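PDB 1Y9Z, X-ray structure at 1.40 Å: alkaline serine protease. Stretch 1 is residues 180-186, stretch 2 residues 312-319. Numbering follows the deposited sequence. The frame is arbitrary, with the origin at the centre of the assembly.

Stretch 1, residues 180-186: VDSNLDH
Stretch 2, residues 312-319: SALPGLQN

The two stretches belong to one chain, and the residues that touch are at least 128 positions apart. Both are irregular where they meet. The contact buries 316 Å², summed over both sides. The register is set by N183 and G316, whose CA atoms lie 4.5 Å apart. D185 and L314 are the next pair, at 7.3 Å between CA atoms, so one stretch ascends in number as the other descends.

Stretch 1 folds into a type I beta turn from D181 to L184. S182 (phi/psi -68/-3) and N183 (-108/6) occupy its corners. L184 N donates to D181 O at 2.8 Å and closes the turn. L184 then takes a positive phi (72/20), and D181 N donates to D185 O at 2.9 Å. Stretch 2 is more open. L314 is at -138/76 and P315 at -65/-14. G316 (-69/173) and L317 (-72/123) then extend the chain past the turn.

D181 organises the contact. Its chi1 is p (66°) and its chi2 is -165°, and its CB points toward stretch 2. OD2 serves its own stretch: N183 N donates to D181 OD2 at 2.9 Å, and D185 N donates to the same atom at 3.0 Å. OD1 faces across. Q318 NE2 donates to D181 OD1 at 3.0 Å with an angle of 166°. The carboxylate thus braces the turn and binds the neighbouring stretch at once.

Q318 reaches D181 by folding back. Its CB points sideways, but chi1 m (-51°), chi2 m (-58°) and chi3 -46° bring the amide nearer. Q318 NE2 also donates to G316 O at 3.0 Å, which ties the curled side chain to its own backbone. Water 1 donates to D181 OD1 and to Q318 OE1, 2.8 Å from each, adding a second link between the two side chains.

S182 has chi1 p (67°). This places its OG to accept from L317 N at 2.8 Å, with an angle of 164°. Water 3 makes a second connection between the same two residues, through backbone atoms: it accepts from S182 N at 2.8 Å and donates to L317 O at 2.7 Å.

G316 lies close against S182 and N183. S182 OG is 3.2 Å from G316 CA. An ideal CB would point toward stretch 1 and clash with N183 N at 2.9 Å, so the absence of a side chain permits the close approach.

N183 is t (-173°) with chi2 55°. N183 ND2 donates to D185 OD2 at 2.7 Å and is nearly linear at 176°. The same ND2 packs 3.3 Å from P315 CG. D185, m (-72°) with chi2 -54°, holds its OD2 3.9 Å from L314 CD2. L314 is m,t, and its end comes nearer although its CB points sideways.

Water 2 links D181, D185 and G316. It donates to D181 OD1 at 2.6 Å and D185 OD2 at 2.8 Å, and accepts from G316 N at 2.9 Å.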

ATOM      1  N   VAL A 180       1.876   0.226  -8.571  1.00 11.77           N
ATOM      2  CA  VAL A 180       1.869   1.478  -9.325  1.00 10.88           C
ATOM      3  C   VAL A 180       1.438   2.566  -8.348  1.00 11.26           C
ATOM      4  O   VAL A 180       0.877   2.262  -7.289  1.00 10.66           O
ATOM      5  CB  VAL A 180       0.879   1.458 -10.519  1.00 11.53           C
ATOM      6  CG1 VAL A 180       1.289   0.392 -11.520  1.00 11.57           C
ATOM      7  CG2 VAL A 180      -0.539   1.220 -10.025  1.00 11.32           C
ATOM      8  N   ASP A 181       1.705   3.826  -8.685  1.00 11.22           N
ATOM      9  CA  ASP A 181       1.323   4.925  -7.802  1.00 11.14           C
ATOM     10  C   ASP A 181       0.003   5.567  -8.228  1.00 11.76           C
ATOM     11  O   ASP A 181      -0.669   5.062  -9.130  1.00 13.07           O
ATOM     12  CB  ASP A 181       2.456   5.963  -7.703  1.00 11.82           C
ATOM     13  CG  ASP A 181       2.727   6.685  -9.010  1.00 10.78           C
ATOM     14  OD1 ASP A 181       3.801   7.320  -9.110  1.00 13.00           O
ATOM     15  OD2 ASP A 181       1.881   6.638  -9.923  1.00 12.34           O
ATOM     16  N   SER A 182      -0.376   6.670  -7.584  1.00 11.85           N
ATOM     17  CA  SER A 182      -1.651   7.316  -7.895  1.00 13.75           C
ATOM     18  C   SER A 182      -1.774   7.962  -9.272  1.00 14.16           C
ATOM     19  O   SER A 182      -2.835   8.477  -9.620  1.00 16.24           O
ATOM     20  CB  SER A 182      -2.033   8.326  -6.802  1.00 13.93           C
ATOM     21  OG  SER A 182      -1.156   9.434  -6.762  1.00 13.40           O
ATOM     22  N   ASN A 183      -0.697   7.950 -10.054  1.00 14.96           N
ATOM     23  CA  ASN A 183      -0.760   8.488 -11.410  1.00 14.40           C
ATOM     24  C   ASN A 183      -0.698   7.290 -12.352  1.00 14.60           C
ATOM     25  O   ASN A 183      -0.617   7.441 -13.571  1.00 15.11           O
ATOM     26  CB  ASN A 183       0.410   9.428 -11.707  1.00 15.25           C
ATOM     27  CG  ASN A 183       0.265  10.120 -13.057  1.00 15.97           C
ATOM     28  OD1 ASN A 183      -0.746  10.767 -13.326  1.00 17.61           O
ATOM     29  ND2 ASN A 183       1.274   9.981 -13.909  1.00 16.27           N
ATOM     30  N   LEU A 184      -0.734   6.102 -11.755  1.00 13.98           N
ATOM     31  CA  LEU A 184      -0.682   4.832 -12.471  1.00 14.17           C
ATOM     32  C   LEU A 184       0.693   4.547 -13.053  1.00 13.85           C
ATOM     33  O   LEU A 184       0.839   3.732 -13.961  1.00 14.81           O
ATOM     34  CB  LEU A 184      -1.748   4.792 -13.569  1.00 14.58           C
ATOM     35  CG  LEU A 184      -3.185   4.879 -13.046  1.00 14.67           C
ATOM     36  CD1 LEU A 184      -4.159   4.782 -14.206  1.00 16.97           C
ATOM     37  CD2 LEU A 184      -3.437   3.760 -12.042  1.00 16.32           C
ATOM     38  N   ASP A 185       1.707   5.221 -12.524  1.00 13.07           N
ATOM     39  CA  ASP A 185       3.066   4.997 -12.981  1.00 13.28           C
ATOM     40  C   ASP A 185       3.646   3.800 -12.240  1.00 12.62           C
ATOM     41  O   ASP A 185       3.368   3.590 -11.057  1.00 12.32           O
ATOM     42  CB  ASP A 185       3.937   6.228 -12.722  1.00 14.00           C
ATOM     43  CG  ASP A 185       3.610   7.378 -13.649  1.00 17.05           C
ATOM     44  OD1 ASP A 185       3.624   7.167 -14.879  1.00 18.82           O
ATOM     45  OD2 ASP A 185       3.346   8.490 -13.150  1.00 17.84           O
ATOM     46  N   HIS A 186       4.447   3.012 -12.949  1.00 12.15           N
ATOM     47  CA  HIS A 186       5.085   1.840 -12.368  1.00 12.29           C
ATOM     48  C   HIS A 186       6.007   2.266 -11.226  1.00 11.50           C
ATOM     49  O   HIS A 186       6.808   3.186 -11.371  1.00 13.08           O
ATOM     50  CB  HIS A 186       5.879   1.107 -13.458  1.00 11.71           C
ATOM     51  CG  HIS A 186       6.807   0.052 -12.939  1.00 11.08           C
ATOM     52  ND1 HIS A 186       8.177   0.199 -12.947  1.00 12.31           N
ATOM     53  CD2 HIS A 186       6.562  -1.169 -12.407  1.00 12.09           C
ATOM     54  CE1 HIS A 186       8.737  -0.887 -12.442  1.00 12.22           C
ATOM     55  NE2 HIS A 186       7.779  -1.732 -12.107  1.00 12.91           N
ATOM     56  N   SER A 312       6.229  16.955 -12.557  1.00 19.24           N
ATOM     57  CA  SER A 312       5.523  16.375 -13.697  1.00 20.26           C
ATOM     58  C   SER A 312       5.977  14.968 -14.090  1.00 19.67           C
ATOM     59  O   SER A 312       5.213  14.218 -14.698  1.00 20.28           O
ATOM     60  CB  SER A 312       5.639  17.304 -14.909  1.00 21.38           C
ATOM     61  OG  SER A 312       6.992  17.479 -15.283  1.00 25.24           O
ATOM     62  N   ALA A 313       7.211  14.611 -13.750  1.00 19.22           N
ATOM     63  CA  ALA A 313       7.741  13.287 -14.076  1.00 19.11           C
ATOM     64  C   ALA A 313       6.978  12.179 -13.344  1.00 19.11           C
ATOM     65  O   ALA A 313       6.669  11.136 -13.922  1.00 19.11           O
ATOM     66  CB  ALA A 313       9.221  13.220 -13.730  1.00 20.19           C
ATOM     67  N   LEU A 314       6.694  12.408 -12.066  1.00 18.44           N
ATOM     68  CA  LEU A 314       5.952  11.460 -11.235  1.00 18.19           C
ATOM     69  C   LEU A 314       4.973  12.276 -10.398  1.00 16.88           C
ATOM     70  O   LEU A 314       5.182  12.482  -9.201  1.00 16.08           O
ATOM     71  CB  LEU A 314       6.899  10.681 -10.314  1.00 18.83           C
ATOM     72  CG  LEU A 314       7.743   9.560 -10.925  1.00 20.11           C
ATOM     73  CD1 LEU A 314       8.657   8.977  -9.855  1.00 20.66           C
ATOM     74  CD2 LEU A 314       6.836   8.478 -11.497  1.00 19.08           C
ATOM     75  N   PRO A 315       3.883  12.748 -11.024  1.00 16.60           N
ATOM     76  CA  PRO A 315       2.847  13.558 -10.377  1.00 15.78           C
ATOM     77  C   PRO A 315       2.026  12.880  -9.283  1.00 15.22           C
ATOM     78  O   PRO A 315       1.332  13.552  -8.519  1.00 14.58           O
ATOM     79  CB  PRO A 315       1.986  14.006 -11.554  1.00 16.41           C
ATOM     80  CG  PRO A 315       2.056  12.828 -12.468  1.00 17.60           C
ATOM     81  CD  PRO A 315       3.526  12.473 -12.429  1.00 15.94           C
ATOM     82  N   GLY A 316       2.100  11.556  -9.204  1.00 14.16           N
ATOM     83  CA  GLY A 316       1.343  10.846  -8.188  1.00 13.92           C
ATOM     84  C   GLY A 316       1.863  11.094  -6.785  1.00 12.78           C
ATOM     85  O   GLY A 316       2.901  11.727  -6.600  1.00 13.70           O
ATOM     86  N   LEU A 317       1.143  10.590  -5.789  1.00 13.40           N
ATOM     87  CA  LEU A 317       1.557  10.766  -4.405  1.00 12.12           C
ATOM     88  C   LEU A 317       2.777   9.900  -4.103  1.00 11.61           C
ATOM     89  O   LEU A 317       2.748   8.678  -4.279  1.00 11.33           O
ATOM     90  CB  LEU A 317       0.412  10.401  -3.457  1.00 11.66           C
ATOM     91  CG  LEU A 317       0.683  10.589  -1.961  1.00 10.77           C
ATOM     92  CD1 LEU A 317       0.947  12.057  -1.658  1.00 11.21           C
ATOM     93  CD2 LEU A 317      -0.516  10.093  -1.170  1.00 11.41           C
ATOM     94  N   GLN A 318       3.853  10.536  -3.655  1.00 11.33           N
ATOM     95  CA  GLN A 318       5.078   9.812  -3.341  1.00 11.66           C
ATOM     96  C   GLN A 318       5.370   9.784  -1.841  1.00 12.18           C
ATOM     97  O   GLN A 318       5.078  10.740  -1.119  1.00 12.66           O
ATOM     98  CB  GLN A 318       6.268  10.444  -4.073  1.00 11.79           C
ATOM     99  CG  GLN A 318       6.061  10.658  -5.572  1.00 12.24           C
ATOM    100  CD  GLN A 318       5.750   9.375  -6.324  1.00 11.72           C
ATOM    101  OE1 GLN A 318       6.408   8.352  -6.131  1.00 12.54           O
ATOM    102  NE2 GLN A 318       4.749   9.429  -7.199  1.00 12.72           N
ATOM    103  N   ASN A 319       5.945   8.674  -1.389  1.00 11.62           N
ATOM    104  CA  ASN A 319       6.323   8.471   0.009  1.00 11.34           C
ATOM    105  C   ASN A 319       7.786   8.032  -0.054  1.00 12.02           C
ATOM    106  O   ASN A 319       8.122   6.898   0.282  1.00 12.19           O
ATOM    107  CB  ASN A 319       5.461   7.360   0.625  1.00  9.89           C
ATOM    108  CG  ASN A 319       5.900   6.976   2.031  1.00 10.59           C
ATOM    109  OD1 ASN A 319       5.648   5.855   2.484  1.00 13.39           O
ATOM    110  ND2 ASN A 319       6.544   7.900   2.730  1.00  9.86           N
TER
HETATM  111  O   HOH W   1       6.103   6.197  -7.866  1.00 12.51           O
HETATM  112  O   HOH W   2       3.611   9.498 -10.538  1.00 13.70           O
HETATM  113  O   HOH W   3       0.800   7.051  -5.045  1.00 12.17           O